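Local coordinates for protein multiheme cytochrome cf (Carboxydothermus ferrireducens DSM 11255, PDB 6QVM) that is an undecaheme cytochrome of the S-layer that probably acts as an extracellular Fe(III) reductase, passing electrons through its hemes to insoluble substrates, at residues A[84-89]-A[230-235]; A[248-253]-A[271-276]; A[538-543]-A[660-665]; A[569-574]-A[586-591]. One frame throughout, in Å; residues are numbered along the deposited sequence.

Interaction 1 (A[84-89]-A[230-235]); sequences FMQNGK and QSCHGF. With HEC (heme c), chain G.
M85 lays its side chain against the sulfur of C232, its CG 3.8 Å from C232 SG. With CG anti to the backbone N (chi1 -165°) and the chain extended beyond it, the thioether group carries on to the heme c, where M85 CE stops 3.8 Å from the meso carbon CHD and SD lies beside the same carbon and the methyl CMD. Q86 reaches the same sulfur, with its CG 3.8 Å from C232 SG, so two consecutive residues at the end of helix 79-86 pack on the heme attachment point. That point belongs to a CXXCH heme-binding motif, which closes with C232 and H233 at the end of helix 226-233. C232 SG is covalently bonded to the vinyl-derived carbon CAC of the heme at 2.0 Å. H233 NE2 coordinates the iron at 1.9 Å, and H361 supplies the second axial histidine. Farther from the heme, the extended Q86 chain brings its amide to S231: NE2 donates to S231 OG over 2.9 Å, the N-H...O angle is 161°, and the hydroxyl lies close to the amide plane. S231 OG is also hydrogen-bonded to the carbonyl of K228, and these two bonds would hold the hydroxyl in its orientation. Next to this bond the backbones meet directly, Q86 CA lying 3.4 Å from S231 O in a C-H...O contact. After H233 the chain leaves the helix at G234 with positive phi, and Q230 NE2 ties the turn by donating to F235 O at 2.8 Å from above the carbonyl plane.

Interaction 2 (A[248-253]-A[271-276]); sequences KTPDFF and RYVINS. With HEC (heme c), chain J.
K248 O takes the N-H of V273 over a short 2.6 Å, the donor tilted 31° from the carbonyl plane, and Y272 CA adds a C-H...O contact to the same oxygen. The return bond, K248 N to V273 O at 2.8 Å, completes an antiparallel hydrogen-bonded pair. Past K248 the chain leaves the sheet and coils into the 3-10 turn 250-253, which folds back over V273. The valine branches divide the work: CG2 meets P250 CG, while CG1, anti to the backbone N (chi1 -179°), meets F253 tip to tip, 3.7 Å from CE2. F253 CZ also comes within 4.0 Å of N275 CG, the amide lying at the ring's edge with the two planes 84° apart. F252 covers a face of F253, placing CD2 over the ring centre. An alanine in place of F253 would probably leave V273 CG1 and the N275 amide without their aromatic neighbour and F252 without the ring it rests on. The N275 amide is held from elsewhere, OD1 by K296 and ND2 by the carbonyl of N245, while N275 O lies 2.7 Å from propionate O2D of the heme c. Strand 247-248 lies at one edge of a five-stranded antiparallel sheet; on the other side of strand 270-275 runs strand 279-284, against which R271 and Y272 form a classic beta bulge opposite V283.

Interaction 3 (A[538-543]-A[660-665]); sequences EKVYNP and NTALTE. With NGA (2-acetamido-2-deoxy-beta-D-galactopyranose), chain C.
The irregular chain of 538-543 runs past the first turn of helix 661-672, approaching it where the CA atoms of N542 and N660 are 5.1 Å apart and those of V540 and L663 6.0 Å. N660 is the N-cap: its OD1 accepts from L663 N at 3.2 Å, the donor standing well above the carbonyl plane. Its ND2 makes a weak but straight bond to V540 O, 3.3 Å at 168°, and a second bond to the carbonyl of V522. N660 CG stands anti to the backbone N (chi1 -163°), from where the amide lies stacked against that of N542, planes 8° apart, the side chains sliding past each other in opposite directions. One water donates to N542 OD1 and accepts from T661 N; N542 OD1 is also hydrogen-bonded to the backbone N of M544. Apolar contacts join V540 CG2 to L663 CD1 at 3.8 Å and P543 CG to A662 CB. P543 CG also sits 3.4 Å from the hydroxyl OG1 of T661. Y541 points away from the helix and carries N-acetylgalactosamine, its OH bonded to C1 of the sugar. Around the contact, helix 519-524 offers carbonyls to both asparagines, through V522 and F523, and helix 606-628 packs W612 on T661 while K615 forms a salt bridge with E665.

Interaction 4 (A[569-574]-A[586-591]); sequences SIDNLT and SRYKAS. With NGA (2-acetamido-2-deoxy-beta-D-galactopyranose), chain D.
Y588 meets the neighbouring strand through both backbone and ring. Its O accepts from N572 N at 2.8 Å, and its CB lies near N572 O. With CG between the backbone N and the carbonyl carbon (chi1 55°), the ring swings beside D571, so that the carboxylate sits at the ring's edge, OD2 3.8 Å from CE2 and the planes 89° apart. K589 follows, lying alongside D571 and pointing the same way. It bends at its last torsion and forms a long salt bridge, NZ to D571 OD2 3.4 Å, with a weak hydrogen bond to OD1. An alanine in place of D571 would probably leave the K589 ammonium without this counter-charge and take the carboxylate from the edge of the Y588 ring. A590 then pairs with I570 by two nearly straight bonds: A590 N to I570 O at 2.9 Å, and I570 N to A590 O at 2.8 Å. At S591 the contact ends in a hydroxyl pair, S591 OG to S569 OG at 2.8 Å, and S591 OG is also hydrogen-bonded to I568 O. Across the sheet, strand 567-572 bonds to 400-403, and N572 caps helix 573-576 weakly through OD1 while its ND2 holds D399, a calcium ligand. The arrangement is a regular antiparallel pairing at the edge of a four-stranded sheet, beside a calcium site.

Overall arrangement
The four contacts are spread along an elongated chain and none touches another. Interactions 1 and 2 are the closest pair by nearest atoms, about 11 Å apart, with centres 28 Å apart; each meets a heme c, the first through covalent attachment and an iron ligand, the second at a propionate. Interactions 3 and 4 lie about 22 Å apart at their nearest atoms, and 569-574 with 586-591 falls in sequence between the two segments of interaction 3. Both have N-acetylgalactosamine nearby, attached to the protein in interaction 3. In interaction 3 the side chain of P543 is about 4 Å from a bound heme c, and in interaction 4 the side chain of I570 is about 9 Å from a bound heme c. Interactions 1 and 3 are farthest apart, their centres separated by 54 Å.

Interaction 1 (A[84-89]-A[230-235])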
# COMPACT_ATOMS: atom_id res chain seq x y z
N PHE A 84 -16.70 -4.75 -17.56
CA PHE A 84 -16.19 -6.11 -17.69
C PHE A 84 -15.19 -6.42 -16.58
O PHE A 84 -15.30 -7.45 -15.90
CB PHE A 84 -15.55 -6.28 -19.08
CG PHE A 84 -14.81 -7.58 -19.26
CD1 PHE A 84 -15.48 -8.74 -19.59
CD2 PHE A 84 -13.43 -7.63 -19.13
CE1 PHE A 84 -14.80 -9.93 -19.77
CE2 PHE A 84 -12.74 -8.81 -19.31
CZ PHE A 84 -13.43 -9.96 -19.63
N MET A 85 -14.24 -5.52 -16.36
CA MET A 85 -13.20 -5.78 -15.37
C MET A 85 -13.73 -5.68 -13.95
O MET A 85 -13.32 -6.45 -13.07
CB MET A 85 -12.02 -4.83 -15.59
CG MET A 85 -10.77 -5.26 -14.87
SD MET A 85 -9.30 -4.35 -15.39
CE MET A 85 -8.08 -5.01 -14.26
N GLN A 86 -14.65 -4.74 -13.69
CA GLN A 86 -15.27 -4.66 -12.37
C GLN A 86 -16.14 -5.88 -12.06
O GLN A 86 -16.34 -6.19 -10.88
CB GLN A 86 -16.11 -3.39 -12.26
CG GLN A 86 -15.33 -2.10 -12.43
CD GLN A 86 -16.14 -0.88 -12.07
OE1 GLN A 86 -17.07 -0.49 -12.79
NE2 GLN A 86 -15.79 -0.25 -10.96
N ASN A 87 -16.65 -6.56 -13.08
CA ASN A 87 -17.51 -7.72 -12.92
C ASN A 87 -16.73 -9.03 -12.87
O ASN A 87 -17.26 -10.08 -13.27
CB ASN A 87 -18.55 -7.76 -14.05
CG ASN A 87 -19.73 -6.85 -13.78
OD1 ASN A 87 -19.99 -6.47 -12.64
ND2 ASN A 87 -20.45 -6.51 -14.84
N GLY A 88 -15.49 -9.00 -12.39
CA GLY A 88 -14.68 -10.21 -12.40
C GLY A 88 -14.41 -10.72 -13.79
O GLY A 88 -14.41 -11.94 -14.01
N LYS A 89 -14.18 -9.82 -14.75
CA LYS A 89 -13.93 -10.16 -16.15
C LYS A 89 -15.06 -11.03 -16.71
O LYS A 89 -14.84 -12.08 -17.32
CB LYS A 89 -12.56 -10.82 -16.31
CG LYS A 89 -11.48 -10.07 -15.53
CD LYS A 89 -10.18 -9.93 -16.29
CE LYS A 89 -9.04 -9.63 -15.33
NZ LYS A 89 -8.01 -8.74 -15.93
N GLN A 230 -10.55 -1.46 -5.50
CA GLN A 230 -10.66 -2.88 -5.22
C GLN A 230 -11.57 -3.59 -6.22
O GLN A 230 -11.40 -4.78 -6.47
CB GLN A 230 -11.17 -3.09 -3.79
CG GLN A 230 -10.16 -2.68 -2.73
CD GLN A 230 -10.73 -2.76 -1.33
OE1 GLN A 230 -11.84 -2.28 -1.07
NE2 GLN A 230 -9.99 -3.37 -0.42
N SER A 231 -12.54 -2.87 -6.81
CA SER A 231 -13.48 -3.50 -7.73
C SER A 231 -12.79 -4.06 -8.97
O SER A 231 -13.34 -4.97 -9.61
CB SER A 231 -14.57 -2.49 -8.13
OG SER A 231 -14.03 -1.46 -8.95
N CYS A 232 -11.62 -3.53 -9.34
CA CYS A 232 -10.83 -4.08 -10.43
C CYS A 232 -9.62 -4.87 -9.95
O CYS A 232 -9.35 -5.95 -10.49
CB CYS A 232 -10.34 -2.97 -11.37
SG CYS A 232 -11.56 -2.38 -12.58
N HIS A 233 -8.89 -4.37 -8.96
CA HIS A 233 -7.63 -4.97 -8.55
C HIS A 233 -7.78 -6.04 -7.47
O HIS A 233 -6.85 -6.84 -7.29
CB HIS A 233 -6.67 -3.88 -8.05
CG HIS A 233 -6.13 -3.01 -9.15
ND1 HIS A 233 -5.10 -3.42 -9.97
CD2 HIS A 233 -6.49 -1.78 -9.57
CE1 HIS A 233 -4.85 -2.47 -10.85
NE2 HIS A 233 -5.67 -1.46 -10.63
N GLY A 234 -8.88 -6.07 -6.75
CA GLY A 234 -9.02 -7.00 -5.63
C GLY A 234 -8.57 -6.37 -4.31
O GLY A 234 -9.26 -5.52 -3.78
N PHE A 235 -7.41 -6.79 -3.82
CA PHE A 235 -6.77 -6.18 -2.65
C PHE A 235 -7.73 -6.11 -1.46
O PHE A 235 -7.77 -5.13 -0.72
CB PHE A 235 -6.23 -4.79 -2.98
CG PHE A 235 -4.96 -4.79 -3.79
CD1 PHE A 235 -4.94 -5.30 -5.08
CD2 PHE A 235 -3.79 -4.26 -3.27
CE1 PHE A 235 -3.78 -5.30 -5.83
CE2 PHE A 235 -2.62 -4.26 -4.01
CZ PHE A 235 -2.62 -4.77 -5.29
FE HEC G . -5.58 0.24 -11.54
CHA HEC G . -2.69 -0.54 -13.23
CHB HEC G . -3.71 1.23 -8.83
CHC HEC G . -8.43 1.31 -9.95
CHD HEC G . -7.51 -1.29 -13.93
NA HEC G . -3.58 0.31 -11.09
C1A HEC G . -2.55 -0.03 -11.95
C2A HEC G . -1.30 0.21 -11.26
C3A HEC G . -1.59 0.70 -10.04
C4A HEC G . -3.02 0.76 -9.92
CMA HEC G . -0.56 1.10 -8.97
CAA HEC G . 0.10 -0.03 -11.85
CBA HEC G . 0.49 1.23 -12.62
CGA HEC G . 1.86 1.07 -13.24
O1A HEC G . 2.12 0.00 -13.87
O2A HEC G . 2.68 2.02 -13.11
NB HEC G . -6.01 1.06 -9.70
C1B HEC G . -5.06 1.54 -8.81
C2B HEC G . -5.73 2.42 -7.87
C3B HEC G . -7.04 2.43 -8.17
C4B HEC G . -7.23 1.58 -9.33
CMB HEC G . -5.03 3.14 -6.69
CAB HEC G . -8.17 3.21 -7.46
CBB HEC G . -8.02 4.73 -7.70
NC HEC G . -7.58 0.02 -11.86
C1C HEC G . -8.59 0.55 -11.09
C2C HEC G . -9.87 0.32 -11.74
C3C HEC G . -9.63 -0.46 -12.81
C4C HEC G . -8.18 -0.63 -12.92
CMC HEC G . -11.25 0.69 -11.13
CAC HEC G . -10.68 -1.06 -13.78
CBC HEC G . -11.44 0.07 -14.51
ND HEC G . -5.15 -0.76 -13.30
C1D HEC G . -6.14 -1.28 -14.14
C2D HEC G . -5.49 -1.85 -15.29
C3D HEC G . -3.99 -1.61 -15.09
C4D HEC G . -3.87 -0.94 -13.82
CMD HEC G . -6.18 -2.52 -16.49
CAD HEC G . -2.86 -2.02 -16.06
CBD HEC G . -2.56 -3.50 -15.85
CGD HEC G . -1.99 -3.68 -14.46
O1D HEC G . -0.84 -3.23 -14.23
O2D HEC G . -2.70 -4.26 -13.60

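Interaction 2 (A[248-253]-A[271-276])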
# COMPACT_ATOMS: atom_id res chain seq x y z
N LYS A 248 -13.28 6.62 11.79
CA LYS A 248 -14.59 5.98 11.74
C LYS A 248 -15.68 6.95 12.20
O LYS A 248 -15.40 7.99 12.81
CB LYS A 248 -14.64 4.73 12.62
CG LYS A 248 -13.72 3.61 12.17
CD LYS A 248 -14.03 3.24 10.73
CE LYS A 248 -13.24 2.02 10.30
NZ LYS A 248 -13.48 1.70 8.88
N THR A 249 -16.92 6.57 11.92
CA THR A 249 -18.09 7.16 12.56
C THR A 249 -18.58 6.22 13.66
O THR A 249 -18.33 5.00 13.61
CB THR A 249 -19.20 7.42 11.54
OG1 THR A 249 -19.53 6.20 10.86
CG2 THR A 249 -18.78 8.48 10.53
N PRO A 250 -19.25 6.75 14.68
CA PRO A 250 -19.61 5.91 15.85
C PRO A 250 -20.45 4.68 15.54
O PRO A 250 -20.29 3.66 16.22
CB PRO A 250 -20.37 6.90 16.75
CG PRO A 250 -19.73 8.21 16.45
CD PRO A 250 -19.45 8.18 14.96
N ASP A 251 -21.34 4.72 14.54
CA ASP A 251 -22.18 3.56 14.27
C ASP A 251 -21.37 2.35 13.82
O ASP A 251 -21.87 1.22 13.87
CB ASP A 251 -23.25 3.90 13.22
CG ASP A 251 -22.67 4.54 11.98
OD1 ASP A 251 -21.89 3.87 11.26
OD2 ASP A 251 -23.00 5.72 11.71
N PHE A 252 -20.12 2.56 13.40
CA PHE A 252 -19.25 1.46 13.00
C PHE A 252 -19.00 0.48 14.13
O PHE A 252 -18.77 -0.71 13.89
CB PHE A 252 -17.93 2.04 12.48
CG PHE A 252 -16.85 1.02 12.24
CD1 PHE A 252 -16.81 0.29 11.06
CD2 PHE A 252 -15.85 0.82 13.18
CE1 PHE A 252 -15.81 -0.63 10.83
CE2 PHE A 252 -14.84 -0.10 12.95
CZ PHE A 252 -14.82 -0.82 11.77
N PHE A 253 -19.05 0.94 15.38
CA PHE A 253 -18.72 0.10 16.52
C PHE A 253 -19.95 -0.54 17.17
O PHE A 253 -19.80 -1.21 18.19
CB PHE A 253 -17.95 0.91 17.57
CG PHE A 253 -16.63 1.43 17.08
CD1 PHE A 253 -15.49 0.64 17.17
CD2 PHE A 253 -16.52 2.70 16.54
CE1 PHE A 253 -14.27 1.11 16.72
CE2 PHE A 253 -15.30 3.18 16.10
CZ PHE A 253 -14.17 2.38 16.18
N ARG A 271 -18.49 13.30 15.99
CA ARG A 271 -18.40 13.39 14.54
C ARG A 271 -17.56 12.25 13.97
O ARG A 271 -17.98 11.58 13.03
CB ARG A 271 -17.80 14.74 14.15
CG ARG A 271 -18.11 15.16 12.74
CD ARG A 271 -17.47 16.47 12.41
NE ARG A 271 -18.27 17.63 12.78
CZ ARG A 271 -19.30 18.07 12.07
NH1 ARG A 271 -19.98 19.14 12.45
NH2 ARG A 271 -19.64 17.46 10.95
N TYR A 272 -16.37 12.03 14.53
CA TYR A 272 -15.48 10.98 14.07
C TYR A 272 -14.83 10.28 15.25
O TYR A 272 -14.67 10.85 16.33
CB TYR A 272 -14.37 11.54 13.16
CG TYR A 272 -14.86 11.96 11.79
CD1 TYR A 272 -15.44 11.03 10.93
CD2 TYR A 272 -14.75 13.27 11.36
CE1 TYR A 272 -15.88 11.41 9.68
CE2 TYR A 272 -15.19 13.66 10.12
CZ TYR A 272 -15.76 12.72 9.28
OH TYR A 272 -16.20 13.08 8.03
N VAL A 273 -14.46 9.02 15.03
CA VAL A 273 -13.68 8.24 15.99
C VAL A 273 -12.32 7.95 15.37
O VAL A 273 -12.24 7.43 14.25
CB VAL A 273 -14.39 6.94 16.38
CG1 VAL A 273 -13.56 6.16 17.40
CG2 VAL A 273 -15.78 7.23 16.91
N ILE A 274 -11.26 8.30 16.09
CA ILE A 274 -9.90 8.00 15.64
C ILE A 274 -9.55 6.61 16.15
O ILE A 274 -9.53 6.36 17.36
CB ILE A 274 -8.90 9.06 16.14
CG1 ILE A 274 -9.40 10.46 15.77
CG2 ILE A 274 -7.53 8.82 15.54
CD1 ILE A 274 -9.82 10.61 14.31
N ASN A 275 -9.27 5.70 15.22
CA ASN A 275 -9.28 4.26 15.49
C ASN A 275 -7.87 3.70 15.36
O ASN A 275 -7.35 3.57 14.25
CB ASN A 275 -10.26 3.57 14.53
CG ASN A 275 -10.38 2.08 14.79
OD1 ASN A 275 -10.14 1.60 15.89
ND2 ASN A 275 -10.75 1.34 13.75
N SER A 276 -7.27 3.33 16.50
CA SER A 276 -5.92 2.78 16.55
C SER A 276 -5.98 1.37 17.15
O SER A 276 -7.03 0.98 17.67
CB SER A 276 -5.01 3.70 17.38
OG SER A 276 -5.19 3.48 18.77
FE HEC J . 1.38 4.43 7.57
CHA HEC J . 0.02 3.08 10.38
CHB HEC J . 3.63 1.82 7.42
CHC HEC J . 2.38 5.47 4.44
CHD HEC J . -0.43 7.35 7.96
NA HEC J . 1.75 2.76 8.67
C1A HEC J . 1.10 2.42 9.84
C2A HEC J . 1.74 1.24 10.39
C3A HEC J . 2.74 0.90 9.58
C4A HEC J . 2.77 1.85 8.49
CMA HEC J . 3.70 -0.29 9.78
CAA HEC J . 1.33 0.53 11.70
CBA HEC J . 0.37 -0.60 11.38
CGA HEC J . 0.09 -1.38 12.64
O1A HEC J . -0.04 -0.75 13.73
O2A HEC J . -0.00 -2.63 12.55
NB HEC J . 2.76 3.77 6.19
C1B HEC J . 3.54 2.64 6.31
C2B HEC J . 4.26 2.46 5.07
C3B HEC J . 3.93 3.48 4.25
C4B HEC J . 2.97 4.32 4.94
CMB HEC J . 5.27 1.31 4.83
CAB HEC J . 4.45 3.72 2.81
CBB HEC J . 4.16 2.54 1.85
NC HEC J . 1.08 6.13 6.45
C1C HEC J . 1.52 6.30 5.15
C2C HEC J . 0.95 7.54 4.63
C3C HEC J . 0.11 8.03 5.58
C4C HEC J . 0.22 7.17 6.75
CMC HEC J . 1.14 8.06 3.19
CAC HEC J . -0.74 9.34 5.53
CBC HEC J . -1.75 9.38 4.36
ND HEC J . 0.01 5.11 8.95
C1D HEC J . -0.61 6.36 8.91
C2D HEC J . -1.49 6.46 10.06
C3D HEC J . -1.34 5.14 10.81
C4D HEC J . -0.39 4.36 10.05
CMD HEC J . -2.38 7.65 10.46
CAD HEC J . -2.07 4.70 12.09
CBD HEC J . -3.26 3.86 11.61
CGD HEC J . -4.19 3.49 12.73
O1D HEC J . -3.72 3.47 13.90
O2D HEC J . -5.39 3.20 12.45

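Interaction 3 (A[538-543]-A[660-665])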
# COMPACT_ATOMS: atom_id res chain seq x y z
N GLU A 538 28.72 -27.18 17.87
CA GLU A 538 27.79 -26.88 16.79
C GLU A 538 26.85 -25.73 17.15
O GLU A 538 26.40 -24.99 16.27
CB GLU A 538 26.97 -28.12 16.44
N LYS A 539 26.55 -25.57 18.44
CA LYS A 539 25.60 -24.56 18.88
C LYS A 539 26.04 -24.06 20.25
O LYS A 539 26.10 -24.83 21.21
CB LYS A 539 24.19 -25.15 18.94
CG LYS A 539 23.07 -24.20 18.51
CD LYS A 539 22.67 -23.27 19.64
CE LYS A 539 21.61 -22.29 19.19
NZ LYS A 539 20.36 -22.96 18.76
N VAL A 540 26.37 -22.77 20.33
CA VAL A 540 26.72 -22.13 21.59
C VAL A 540 25.54 -21.22 21.94
O VAL A 540 25.36 -20.16 21.34
CB VAL A 540 28.04 -21.35 21.51
CG1 VAL A 540 28.38 -20.72 22.85
CG2 VAL A 540 29.16 -22.26 21.03
N TYR A 541 24.75 -21.64 22.92
CA TYR A 541 23.53 -20.92 23.25
C TYR A 541 23.86 -19.53 23.79
O TYR A 541 24.75 -19.37 24.63
CB TYR A 541 22.69 -21.72 24.26
CG TYR A 541 22.11 -23.02 23.71
CD1 TYR A 541 20.95 -23.02 22.94
CD2 TYR A 541 22.72 -24.25 23.97
CE1 TYR A 541 20.41 -24.21 22.44
CE2 TYR A 541 22.19 -25.44 23.47
CZ TYR A 541 21.04 -25.42 22.71
OH TYR A 541 20.51 -26.60 22.21
N ASN A 542 23.13 -18.54 23.30
CA ASN A 542 23.41 -17.13 23.57
C ASN A 542 22.81 -16.72 24.91
O ASN A 542 21.59 -16.80 25.08
CB ASN A 542 22.84 -16.28 22.44
CG ASN A 542 23.12 -14.79 22.59
OD1 ASN A 542 23.43 -14.28 23.67
ND2 ASN A 542 23.00 -14.07 21.48
N PRO A 543 23.61 -16.28 25.89
CA PRO A 543 23.04 -15.89 27.19
C PRO A 543 22.01 -14.78 27.11
O PRO A 543 21.14 -14.69 27.99
CB PRO A 543 24.28 -15.46 28.00
CG PRO A 543 25.42 -16.15 27.34
CD PRO A 543 25.08 -16.17 25.87
N ASN A 660 26.66 -12.29 21.36
CA ASN A 660 26.77 -13.60 21.99
C ASN A 660 27.99 -13.62 22.90
O ASN A 660 29.09 -13.96 22.47
CB ASN A 660 26.88 -14.72 20.95
CG ASN A 660 26.57 -16.09 21.54
OD1 ASN A 660 26.71 -16.31 22.74
ND2 ASN A 660 26.15 -17.02 20.69
N THR A 661 27.79 -13.25 24.18
CA THR A 661 28.92 -13.11 25.09
C THR A 661 29.67 -14.42 25.26
O THR A 661 30.90 -14.43 25.37
CB THR A 661 28.45 -12.59 26.45
OG1 THR A 661 27.39 -13.42 26.93
CG2 THR A 661 27.98 -11.15 26.34
N ALA A 662 28.95 -15.55 25.25
CA ALA A 662 29.58 -16.84 25.51
C ALA A 662 30.33 -17.36 24.28
O ALA A 662 31.43 -17.90 24.40
CB ALA A 662 28.53 -17.85 25.96
N LEU A 663 29.74 -17.20 23.09
CA LEU A 663 30.49 -17.52 21.88
C LEU A 663 31.70 -16.62 21.72
O LEU A 663 32.72 -17.04 21.16
CB LEU A 663 29.59 -17.42 20.65
CG LEU A 663 30.24 -17.81 19.32
CD1 LEU A 663 30.76 -19.23 19.40
CD2 LEU A 663 29.26 -17.66 18.16
N THR A 664 31.63 -15.40 22.25
CA THR A 664 32.72 -14.44 22.08
C THR A 664 33.95 -14.85 22.90
O THR A 664 35.08 -14.81 22.39
CB THR A 664 32.25 -13.04 22.47
OG1 THR A 664 31.41 -12.52 21.43
CG2 THR A 664 33.44 -12.11 22.69
N GLU A 665 33.75 -15.24 24.15
CA GLU A 665 34.89 -15.62 24.98
C GLU A 665 35.44 -16.98 24.55
O GLU A 665 36.66 -17.18 24.55
CB GLU A 665 34.50 -15.62 26.45
CG GLU A 665 34.27 -14.22 27.00
CD GLU A 665 34.13 -14.18 28.51
OE1 GLU A 665 33.33 -14.97 29.05
OE2 GLU A 665 34.83 -13.36 29.15
C1 NGA C . 20.14 -27.91 22.01
C2 NGA C . 18.97 -28.88 21.79
C3 NGA C . 19.36 -30.37 21.83
C4 NGA C . 20.70 -30.61 21.15
C5 NGA C . 21.73 -29.59 21.61
C6 NGA C . 23.09 -29.83 20.97
C7 NGA C . 17.07 -27.67 22.67
C8 NGA C . 15.77 -27.87 23.39
N2 NGA C . 17.97 -28.63 22.81
O3 NGA C . 18.36 -31.19 21.22
O4 NGA C . 20.55 -30.52 19.75
O5 NGA C . 21.28 -28.30 21.27
O6 NGA C . 23.78 -28.60 20.91
O7 NGA C . 17.25 -26.66 22.00
O HOH W 1 25.16 -12.09 24.44

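Interaction 4 (A[569-574]-A[586-591])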
# COMPACT_ATOMS: atom_id res chain seq x y z
N SER A 569 21.45 9.11 22.98
CA SER A 569 20.72 10.33 22.66
C SER A 569 21.10 10.78 21.26
O SER A 569 22.29 10.89 20.94
CB SER A 569 21.00 11.43 23.67
OG SER A 569 19.96 11.53 24.62
N ILE A 570 20.10 11.04 20.42
CA ILE A 570 20.31 11.43 19.04
C ILE A 570 19.59 12.74 18.77
O ILE A 570 18.44 12.93 19.18
CB ILE A 570 19.84 10.34 18.05
CG1 ILE A 570 20.41 8.98 18.43
CG2 ILE A 570 20.22 10.71 16.63
CD1 ILE A 570 20.40 7.96 17.30
N ASP A 571 20.29 13.65 18.09
CA ASP A 571 19.67 14.81 17.47
C ASP A 571 19.54 14.53 15.98
O ASP A 571 20.54 14.35 15.28
CB ASP A 571 20.48 16.08 17.72
CG ASP A 571 20.26 16.64 19.12
OD1 ASP A 571 19.64 15.94 19.95
OD2 ASP A 571 20.72 17.77 19.40
N ASN A 572 18.30 14.47 15.50
CA ASN A 572 17.99 14.19 14.10
C ASN A 572 18.10 15.51 13.34
O ASN A 572 17.18 16.34 13.38
CB ASN A 572 16.61 13.56 13.98
CG ASN A 572 16.38 12.92 12.62
OD1 ASN A 572 16.83 13.44 11.60
ND2 ASN A 572 15.68 11.80 12.61
N LEU A 573 19.21 15.70 12.64
CA LEU A 573 19.43 16.94 11.91
C LEU A 573 18.57 17.05 10.66
O LEU A 573 18.33 18.16 10.18
CB LEU A 573 20.91 17.10 11.55
CG LEU A 573 21.82 17.16 12.78
CD1 LEU A 573 23.28 17.33 12.41
CD2 LEU A 573 21.36 18.27 13.71
N THR A 574 18.10 15.92 10.13
CA THR A 574 17.16 15.97 9.02
C THR A 574 15.83 16.56 9.46
O THR A 574 15.23 17.38 8.76
CB THR A 574 16.95 14.58 8.42
OG1 THR A 574 18.22 13.98 8.13
CG2 THR A 574 16.13 14.67 7.15
N SER A 586 10.77 21.03 15.65
CA SER A 586 11.43 21.19 16.93
C SER A 586 11.56 19.89 17.71
O SER A 586 12.23 19.86 18.74
CB SER A 586 10.67 22.22 17.79
OG SER A 586 9.39 21.73 18.15
N ARG A 587 10.94 18.81 17.23
CA ARG A 587 10.94 17.53 17.94
C ARG A 587 11.97 16.58 17.33
O ARG A 587 11.67 15.47 16.90
CB ARG A 587 9.53 16.91 17.91
CG ARG A 587 8.42 17.88 18.29
CD ARG A 587 8.12 17.81 19.76
N TYR A 588 13.22 17.04 17.30
CA TYR A 588 14.31 16.34 16.63
C TYR A 588 15.15 15.50 17.58
O TYR A 588 16.09 14.84 17.13
CB TYR A 588 15.20 17.34 15.90
CG TYR A 588 15.73 18.44 16.79
CD1 TYR A 588 14.99 19.61 16.99
CD2 TYR A 588 16.95 18.32 17.43
CE1 TYR A 588 15.47 20.62 17.81
CE2 TYR A 588 17.44 19.32 18.25
CZ TYR A 588 16.69 20.47 18.44
OH TYR A 588 17.16 21.47 19.25
N LYS A 589 14.85 15.51 18.88
CA LYS A 589 15.61 14.74 19.85
C LYS A 589 14.96 13.38 20.09
O LYS A 589 13.75 13.30 20.32
CB LYS A 589 15.73 15.47 21.19
CG LYS A 589 16.45 16.81 21.13
CD LYS A 589 16.34 17.53 22.46
CE LYS A 589 17.17 18.80 22.46
NZ LYS A 589 18.54 18.53 21.96
N ALA A 590 15.76 12.33 20.04
CA ALA A 590 15.33 10.98 20.35
C ALA A 590 16.27 10.38 21.38
O ALA A 590 17.49 10.58 21.31
CB ALA A 590 15.29 10.11 19.09
N SER A 591 15.70 9.64 22.33
CA SER A 591 16.48 9.08 23.43
C SER A 591 15.85 7.77 23.86
O SER A 591 14.63 7.71 24.08
CB SER A 591 16.51 10.07 24.60
OG SER A 591 17.75 10.02 25.26
C1 NGA D . 25.06 19.60 6.07
C2 NGA D . 25.96 20.84 5.89
C3 NGA D . 27.02 20.49 6.95
C4 NGA D . 26.37 20.43 8.31
C5 NGA D . 25.19 19.48 8.33
C6 NGA D . 24.49 19.53 9.68
C7 NGA D . 26.22 22.07 3.71
C8 NGA D . 26.49 21.86 2.24
N2 NGA D . 26.40 21.00 4.51
O3 NGA D . 28.03 21.37 7.30
O4 NGA D . 25.94 21.73 8.64
O5 NGA D . 24.32 19.84 7.27
O6 NGA D . 23.51 18.53 9.61
O7 NGA D . 25.87 23.20 4.09